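Local structure of lipoprotein YgdI/YgdR-like SH3-like domain-containing protein (Shewanella oneidensis, 2RB6) at residues A[19-24]-A[28-33]. The protein is of unknown function but belongs to the YgdI/YgdR-like bacterial lipoproteins, whose single small domain is SH3-like and is probably held at the cell membrane. Residues are numbered along the deposited sequence; the frame is centred on the assembly and turned at random.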
loop_
_atom_site.group_PDB
_atom_site.type_symbol
_atom_site.label_atom_id
_atom_site.label_comp_id
_atom_site.label_asym_id
_atom_site.label_seq_id
_atom_site.Cartn_x
_atom_site.Cartn_y
_atom_site.Cartn_z
ATOM N N SER A 19 -2.836 -3.769 -5.636
ATOM C CA SER A 19 -3.076 -4.934 -4.776
ATOM C C SER A 19 -3.045 -4.495 -3.324
ATOM O O SER A 19 -2.358 -3.542 -2.962
ATOM C CB SER A 19 -1.996 -6.008 -4.954
ATOM O OG SER A 19 -1.941 -6.502 -6.278
ATOM N N LYS A 20 -3.795 -5.210 -2.498
ATOM C CA LYS A 20 -3.852 -4.939 -1.076
ATOM C C LYS A 20 -2.464 -5.187 -0.460
ATOM O O LYS A 20 -1.903 -6.278 -0.584
ATOM C CB LYS A 20 -4.899 -5.862 -0.439
ATOM C CG LYS A 20 -5.015 -5.774 1.070
ATOM C CD LYS A 20 -5.972 -6.829 1.610
ATOM C CE LYS A 20 -5.952 -6.876 3.139
ATOM N NZ LYS A 20 -6.447 -5.614 3.773
ATOM N N PRO A 21 -1.880 -4.164 0.184
ATOM C CA PRO A 21 -0.560 -4.349 0.796
ATOM C C PRO A 21 -0.660 -5.397 1.910
ATOM O O PRO A 21 -1.581 -5.365 2.735
ATOM C CB PRO A 21 -0.201 -2.942 1.304
ATOM C CG PRO A 21 -1.527 -2.317 1.575
ATOM C CD PRO A 21 -2.392 -2.801 0.420
ATOM N N LYS A 22 0.281 -6.336 1.909
ATOM C CA LYS A 22 0.308 -7.428 2.880
ATOM C C LYS A 22 1.311 -7.139 4.006
ATOM O O LYS A 22 2.507 -6.982 3.755
ATOM C CB LYS A 22 0.689 -8.707 2.138
ATOM C CG LYS A 22 0.222 -10.001 2.764
ATOM C CD LYS A 22 0.108 -11.086 1.693
ATOM C CE LYS A 22 -0.391 -12.417 2.266
ATOM N NZ LYS A 22 0.605 -13.064 3.179
ATOM N N LEU A 23 0.827 -7.077 5.245
ATOM C CA LEU A 23 1.694 -6.791 6.389
ATOM C C LEU A 23 2.495 -7.987 6.910
ATOM O O LEU A 23 1.928 -9.016 7.274
ATOM C CB LEU A 23 0.872 -6.204 7.546
ATOM C CG LEU A 23 1.652 -5.954 8.846
ATOM C CD1 LEU A 23 2.854 -5.063 8.555
ATOM C CD2 LEU A 23 0.751 -5.316 9.895
ATOM N N ASP A 24 3.817 -7.833 6.950
ATOM C CA ASP A 24 4.727 -8.865 7.447
ATOM C C ASP A 24 5.095 -8.488 8.886
ATOM O O ASP A 24 5.918 -7.593 9.115
ATOM C CB ASP A 24 5.986 -8.919 6.563
ATOM C CG ASP A 24 6.947 -10.045 6.949
ATOM O OD1 ASP A 24 7.763 -10.442 6.093
ATOM O OD2 ASP A 24 6.915 -10.526 8.101
ATOM N N GLY A 28 7.674 -6.145 10.406
ATOM C CA GLY A 28 6.920 -4.908 10.520
ATOM C C GLY A 28 7.012 -4.136 9.205
ATOM O O GLY A 28 7.050 -2.899 9.181
HETATM N N MSE A 29 7.053 -4.887 8.105
HETATM C CA MSE A 29 7.151 -4.333 6.759
HETATM C C MSE A 29 5.891 -4.587 5.936
HETATM O O MSE A 29 5.348 -5.690 5.951
HETATM C CB MSE A 29 8.337 -4.969 6.025
HETATM C CG MSE A 29 9.698 -4.632 6.581
HETATM SE SE MSE A 29 10.288 -2.895 5.997
HETATM C CE MSE A 29 11.946 -2.799 6.988
ATOM N N TYR A 30 5.429 -3.568 5.215
ATOM C CA TYR A 30 4.260 -3.724 4.348
ATOM C C TYR A 30 4.758 -3.963 2.926
ATOM O O TYR A 30 5.504 -3.152 2.377
ATOM C CB TYR A 30 3.380 -2.466 4.360
ATOM C CG TYR A 30 2.182 -2.526 5.289
ATOM C CD1 TYR A 30 1.087 -3.347 5.002
ATOM C CD2 TYR A 30 2.144 -1.765 6.458
ATOM C CE1 TYR A 30 -0.012 -3.407 5.855
ATOM C CE2 TYR A 30 1.053 -1.818 7.320
ATOM C CZ TYR A 30 -0.020 -2.641 7.014
ATOM O OH TYR A 30 -1.094 -2.692 7.872
ATOM N N LEU A 31 4.361 -5.087 2.343
ATOM C CA LEU A 31 4.748 -5.412 0.976
ATOM C C LEU A 31 3.603 -5.000 0.061
ATOM O O LEU A 31 2.424 -5.193 0.386
ATOM C CB LEU A 31 5.018 -6.913 0.817
ATOM C CG LEU A 31 6.397 -7.509 1.145
ATOM C CD1 LEU A 31 7.376 -7.234 0.005
ATOM C CD2 LEU A 31 6.921 -6.943 2.461
ATOM N N TYR A 32 3.959 -4.436 -1.086
ATOM C CA TYR A 32 2.973 -3.983 -2.039
ATOM C C TYR A 32 3.625 -3.949 -3.423
ATOM O O TYR A 32 4.843 -4.068 -3.531
ATOM C CB TYR A 32 2.470 -2.599 -1.609
ATOM C CG TYR A 32 3.405 -1.436 -1.889
ATOM C CD1 TYR A 32 3.360 -0.772 -3.107
ATOM C CD2 TYR A 32 4.300 -0.967 -0.917
ATOM C CE1 TYR A 32 4.165 0.334 -3.362
ATOM C CE2 TYR A 32 5.120 0.150 -1.154
ATOM C CZ TYR A 32 5.038 0.792 -2.388
ATOM O OH TYR A 32 5.799 1.906 -2.660
ATOM N N TYR A 33 2.820 -3.814 -4.476
ATOM C CA TYR A 33 3.355 -3.766 -5.838
ATOM C C TYR A 33 3.277 -2.376 -6.437
ATOM O O TYR A 33 2.254 -1.707 -6.343
ATOM C CB TYR A 33 2.621 -4.756 -6.753
ATOM C CG TYR A 33 2.895 -6.190 -6.411
ATOM C CD1 TYR A 33 2.290 -6.787 -5.303
ATOM C CD2 TYR A 33 3.795 -6.943 -7.161
ATOM C CE1 TYR A 33 2.578 -8.098 -4.944
ATOM C CE2 TYR A 33 4.092 -8.254 -6.811
ATOM C CZ TYR A 33 3.479 -8.826 -5.697
ATOM O OH TYR A 33 3.779 -10.123 -5.328
HETATM O O HOH W 1 0.107 -4.544 -3.099
#
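Lys22 and Leu31 form an antiparallel hydrogen-bonded pair, with Lys22 N 2.9 Å from Leu31 O and Leu31 N 3.0 Å from Lys22 O; the second bond is nearly straight at its hydrogen (175°). Asp24 and Met29 form the next such pair, Asp24 N lying 2.8 Å from Met29 O. Asp24 O accepts from Met29 N and, weakly, from Gly28 N, so two consecutive residues face one: a G1 beta bulge, whose glycine has the positive phi (60°) that this position favours. Between the pairs, Leu23 faces Tyr30. With CG swung opposite the backbone N (chi1 176°), the side chain of Leu23 leans across to Tyr30 and brings CD1 almost onto the ring normal, 3.9 Å from the centroid, a CH-pi contact over the face. Leu23 CB closes on the same ring at 3.4 Å from Tyr30 CE1, while CD2 lies near the hydroxyl end. Pro21 CB adds apolar contact at Tyr30 CD1. The strands 22-24 and 29-33 make a beta hairpin at one side of a three-stranded antiparallel sheet completed by 39-43, consistent with the SH3-like fold of the family; Tyr30 and Pro21 also touch Met7 and Ile50 on the other sheet. A serine in place of Tyr30 would probably open a gap beneath Leu23 CD1 and leave Pro21 CB without its aromatic neighbour. Pro21 CB further meets Tyr32 CB at 4.0 Å, and Pro21 CA makes a CA-H...O contact with Leu31 O, the acceptor already used by Lys22 N. Beyond the paired residues, a water accepts from Tyr33 N and donates weakly to Ser19 O, bridging the loop before strand 22-24 to the end of strand 29-33, where the backbones have moved apart. The Asp24 carboxylate instead turns to the hairpin turn, where OD2 accepts from Thr26 N.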